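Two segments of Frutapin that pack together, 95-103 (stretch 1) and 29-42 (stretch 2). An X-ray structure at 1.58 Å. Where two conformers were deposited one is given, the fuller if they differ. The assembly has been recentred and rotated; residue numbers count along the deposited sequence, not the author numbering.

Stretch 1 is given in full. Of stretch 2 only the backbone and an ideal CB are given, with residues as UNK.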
# COMPACT_ATOMS: atom_id res chain seq x y z
N PRO A 95 13.62 17.41 25.28
CA PRO A 95 14.18 17.39 23.91
C PRO A 95 13.22 17.99 22.88
O PRO A 95 12.03 17.74 22.91
CB PRO A 95 14.42 15.91 23.64
CG PRO A 95 14.44 15.26 25.03
CD PRO A 95 13.43 16.00 25.76
N VAL A 96 13.78 18.77 21.98
CA VAL A 96 13.11 19.33 20.83
C VAL A 96 13.91 19.13 19.56
O VAL A 96 15.06 18.67 19.56
CB VAL A 96 12.81 20.87 21.03
CG1 VAL A 96 12.06 21.12 22.29
CG2 VAL A 96 14.08 21.70 21.00
N VAL A 97 13.30 19.49 18.43
CA VAL A 97 13.99 19.41 17.15
C VAL A 97 14.83 20.67 16.96
O VAL A 97 14.27 21.75 16.83
CB VAL A 97 13.00 19.31 15.95
CG1 VAL A 97 13.74 19.26 14.63
CG2 VAL A 97 12.06 18.10 16.16
N ARG A 98 16.13 20.48 17.01
CA ARG A 98 17.13 21.56 17.02
C ARG A 98 17.49 21.94 15.61
O ARG A 98 17.73 23.12 15.31
CB ARG A 98 18.39 21.19 17.83
CG ARG A 98 18.17 20.94 19.32
CD ARG A 98 17.66 22.14 20.10
NE ARG A 98 18.62 23.20 19.89
CZ ARG A 98 19.72 23.37 20.61
NH1 ARG A 98 19.97 22.63 21.69
NH2 ARG A 98 20.56 24.29 20.22
N SER A 99 17.43 20.98 14.69
CA SER A 99 17.80 21.24 13.29
C SER A 99 16.98 20.30 12.35
O SER A 99 16.70 19.15 12.75
CB SER A 99 19.25 20.92 13.06
OG SER A 99 19.70 21.42 11.84
N LEU A 100 16.76 20.77 11.13
CA LEU A 100 16.22 19.94 10.03
C LEU A 100 17.03 20.19 8.74
O LEU A 100 17.50 21.29 8.46
CB LEU A 100 14.74 20.19 9.76
CG LEU A 100 13.78 19.71 10.81
CD1 LEU A 100 12.44 20.26 10.54
CD2 LEU A 100 13.71 18.17 10.81
N LYS A 101 17.12 19.17 7.91
CA LYS A 101 17.72 19.25 6.56
C LYS A 101 16.94 18.28 5.63
O LYS A 101 16.55 17.18 6.06
CB LYS A 101 19.17 18.78 6.62
CG LYS A 101 19.85 18.89 5.30
CD LYS A 101 21.15 18.14 5.24
CE LYS A 101 22.23 18.78 6.01
NZ LYS A 101 23.48 17.99 5.68
N PHE A 102 16.74 18.70 4.38
CA PHE A 102 15.89 17.97 3.40
C PHE A 102 16.72 17.82 2.16
O PHE A 102 17.37 18.80 1.72
CB PHE A 102 14.68 18.80 3.05
CG PHE A 102 13.75 18.99 4.16
CD1 PHE A 102 12.93 17.97 4.57
CD2 PHE A 102 13.72 20.20 4.88
CE1 PHE A 102 12.06 18.15 5.63
CE2 PHE A 102 12.88 20.37 6.01
CZ PHE A 102 12.02 19.34 6.37
N LYS A 103 16.73 16.63 1.61
CA LYS A 103 17.38 16.40 0.30
C LYS A 103 16.35 15.92 -0.71
O LYS A 103 15.38 15.25 -0.33
CB LYS A 103 18.45 15.35 0.41
CG LYS A 103 19.55 15.79 1.35
CD LYS A 103 20.81 14.97 1.14
CE LYS A 103 21.82 15.28 2.24
NZ LYS A 103 22.93 14.27 2.24
N UNK A 29 5.26 22.64 -0.88
CA UNK A 29 6.04 23.67 -0.14
C UNK A 29 6.10 23.29 1.31
O UNK A 29 5.07 22.96 1.95
CB UNK A 29 5.43 25.06 -0.29
N UNK A 30 7.28 23.53 1.86
CA UNK A 30 7.50 23.43 3.33
C UNK A 30 7.92 24.81 3.86
O UNK A 30 8.81 25.39 3.29
CB UNK A 30 8.56 22.38 3.66
N UNK A 31 7.21 25.32 4.88
CA UNK A 31 7.59 26.61 5.53
C UNK A 31 7.97 26.33 6.98
O UNK A 31 7.22 25.70 7.70
CB UNK A 31 6.45 27.63 5.47
N UNK A 32 9.13 26.80 7.41
CA UNK A 32 9.49 26.61 8.76
C UNK A 32 10.15 27.87 9.28
O UNK A 32 10.52 28.74 8.48
CB UNK A 32 10.40 25.39 8.91
N UNK A 33 10.21 27.98 10.62
CA UNK A 33 11.05 29.04 11.27
C UNK A 33 12.11 28.39 12.13
O UNK A 33 11.97 27.23 12.57
CB UNK A 33 10.20 29.99 12.12
N UNK A 34 13.24 29.08 12.29
CA UNK A 34 14.35 28.57 13.05
C UNK A 34 15.21 29.70 13.65
O UNK A 34 15.20 30.84 13.15
CB UNK A 34 15.20 27.67 12.16
N UNK A 35 15.93 29.29 14.69
CA UNK A 35 17.13 30.04 15.18
C UNK A 35 17.99 29.04 15.96
O UNK A 35 18.72 28.24 15.36
CB UNK A 35 16.74 31.23 16.06
N UNK A 36 17.83 28.95 17.28
CA UNK A 36 18.53 27.94 18.05
C UNK A 36 17.95 26.54 17.84
O UNK A 36 18.60 25.52 18.08
CB UNK A 36 18.49 28.30 19.54
N UNK A 37 16.69 26.53 17.48
CA UNK A 37 15.97 25.25 17.27
C UNK A 37 15.01 25.51 16.12
O UNK A 37 14.90 26.63 15.63
CB UNK A 37 15.23 24.78 18.52
N UNK A 38 14.19 24.50 15.76
CA UNK A 38 13.09 24.74 14.87
C UNK A 38 11.85 25.16 15.63
O UNK A 38 11.46 24.53 16.66
CB UNK A 38 12.81 23.49 14.03
N UNK A 39 11.20 26.23 15.13
CA UNK A 39 9.97 26.79 15.64
C UNK A 39 8.75 26.32 14.83
O UNK A 39 8.16 25.30 15.11
CB UNK A 39 10.06 28.32 15.63
N UNK A 40 8.32 27.13 13.87
CA UNK A 40 7.12 26.86 13.11
C UNK A 40 7.40 25.76 12.06
O UNK A 40 8.50 25.60 11.59
CB UNK A 40 6.62 28.14 12.44
N UNK A 41 6.34 25.10 11.66
CA UNK A 41 6.39 24.10 10.63
C UNK A 41 5.00 23.98 10.05
O UNK A 41 4.02 23.63 10.72
CB UNK A 41 6.90 22.76 11.17
N UNK A 42 4.90 24.24 8.77
CA UNK A 42 3.63 24.05 8.05
C UNK A 42 3.90 23.68 6.59
O UNK A 42 4.95 23.99 6.04
CB UNK A 42 2.77 25.31 8.13

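Stretch 2 forms a hairpin, its strands 29-34 and 38-42 joined through a turn, and it meets the strand of stretch 1 most closely at that turn, where the CA atoms of Arg-98 and position 37 lie 3.9 Å apart.

Position 29 has extended backbone angles and a CB with nothing of stretch 1 in reach, so stretch 1 sets no preference; it is Ile-29. At position 30 CA-to-CB points toward stretch 1, and the ideal CB lies 5.3 Å from CE2 of Phe-102. A long apolar side chain, such as leucine, isoleucine or methionine, could bridge that gap to the ring. The residue is Ile-30, whose CD1 sits over one face of the Phe-102 ring in a CH-pi contact, 4.1 Å from Phe-102 CE1. Position 31 is out of reach and unconstrained from this side; it is Glu-31, whose backbone pairs with position 42.

Position 32 again points toward stretch 1, but no atom of stretch 1 lies within 5.5 Å of its CB, leaving room for a medium or large apolar group between Leu-100 and Phe-102. Leu-32 fills it: its CD2 approaches the edge of the Phe-102 ring, 4.1 Å from CE2, and lies 4.5 Å from Leu-100 CD1. Position 33 is out of reach and could be many residues. It is Ser-33, and its OG accepts a hydrogen bond from the backbone N of position 40 at 2.8 Å. Position 34 points toward stretch 1 across open space, so a large side chain fits; the deposited Tyr-34 instead leads its end away.

Position 35 points away and tolerates polar or charged groups, though its phi/psi of -158/-93 is unusual for a residue with a side chain; it is Lys-35. At position 36 the CB is directed sideways, 4.6 Å from Arg-98 NH2, so an acidic or polar residue would be a natural guess. The residue is Glu-36, yet its carboxylate leads away, and the backbone meets the arginine: Glu-36 O accepts hydrogen bonds from Arg-98 NE at 2.9 Å and from Arg-98 NH2 at 3.2 Å.

Position 37 is crowded, its ideal CB 3.6 Å from Val-97 O and 3.9 Å from Arg-98 CD, which favours a small residue. Ala-37 packs its CB 4.2 Å from Val-96 CG2, while its CA makes a CA-H...O contact with Arg-98 O at 3.4 Å. Position 38 points toward stretch 1, between Val-97 and Leu-100, and suits a branched or flexible aliphatic residue. Ile-38 packs its CG1 against Val-97 CG1 at 3.9 Å and Leu-100 CG at 4.1 Å, and its backbone N donates a nearly straight hydrogen bond to Val-97 O at 3.0 Å.

Position 39, with phi/psi of -99/-96, has an unusual backbone that is easiest for glycine without being exclusive to it, and it is Gly-39. Position 40 is out of reach, so stretch 1 sets no preference; it is Ser-40. Position 41 points toward stretch 1 with a wide gap ahead, calling for a large apolar side chain. Phe-41 spans it, its CE2 4.3 Å from both Leu-100 CD1 and Phe-102 CZ. Position 42 is out of reach; it is Ser-42.

Stretch 2 29-42: IIELSYKEAIGSFS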
# COMPACT_ATOMS: atom_id res chain seq x y z
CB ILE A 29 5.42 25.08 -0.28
CG1 ILE A 29 5.44 25.56 -1.74
CG2 ILE A 29 6.07 26.15 0.65
CD1 ILE A 29 4.44 26.68 -2.06
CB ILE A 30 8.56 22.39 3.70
CG1 ILE A 30 8.08 21.00 3.27
CG2 ILE A 30 8.78 22.39 5.22
CD1 ILE A 30 9.17 19.96 3.28
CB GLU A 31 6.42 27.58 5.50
CG GLU A 31 5.97 27.96 4.09
CD GLU A 31 4.81 28.95 4.08
OE1 GLU A 31 5.02 30.10 4.57
OE2 GLU A 31 3.72 28.60 3.57
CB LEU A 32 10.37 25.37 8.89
CG LEU A 32 11.66 25.29 8.15
CD1 LEU A 32 12.78 26.00 8.97
CD2 LEU A 32 12.08 23.86 7.94
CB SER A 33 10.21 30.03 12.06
OG SER A 33 9.75 29.46 13.25
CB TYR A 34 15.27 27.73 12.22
CG TYR A 34 15.97 28.47 11.11
CD1 TYR A 34 15.34 28.72 9.88
CD2 TYR A 34 17.31 28.95 11.29
CE1 TYR A 34 16.00 29.41 8.84
CE2 TYR A 34 17.96 29.67 10.27
CZ TYR A 34 17.31 29.85 9.05
OH TYR A 34 17.91 30.54 8.02
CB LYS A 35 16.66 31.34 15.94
CG LYS A 35 17.84 32.28 16.26
CD LYS A 35 18.29 33.03 15.02
CE LYS A 35 19.65 33.75 15.23
NZ LYS A 35 19.88 34.80 14.18
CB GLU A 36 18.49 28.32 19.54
CG GLU A 36 19.31 29.58 19.81
CD GLU A 36 18.57 30.89 19.62
OE1 GLU A 36 17.31 30.98 19.41
OE2 GLU A 36 19.28 31.91 19.79
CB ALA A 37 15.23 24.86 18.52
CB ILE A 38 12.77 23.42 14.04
CG1 ILE A 38 14.00 22.89 13.33
CG2 ILE A 38 11.56 23.65 13.14
CD1 ILE A 38 14.63 23.77 12.29
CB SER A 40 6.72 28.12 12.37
OG SER A 40 6.43 29.21 13.29
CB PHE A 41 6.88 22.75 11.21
CG PHE A 41 7.12 21.69 10.13
CD1 PHE A 41 6.08 20.91 9.67
CD2 PHE A 41 8.37 21.53 9.57
CE1 PHE A 41 6.34 19.89 8.70
CE2 PHE A 41 8.61 20.58 8.59
CZ PHE A 41 7.61 19.78 8.15
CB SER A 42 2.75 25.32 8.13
OG SER A 42 2.72 25.92 9.44
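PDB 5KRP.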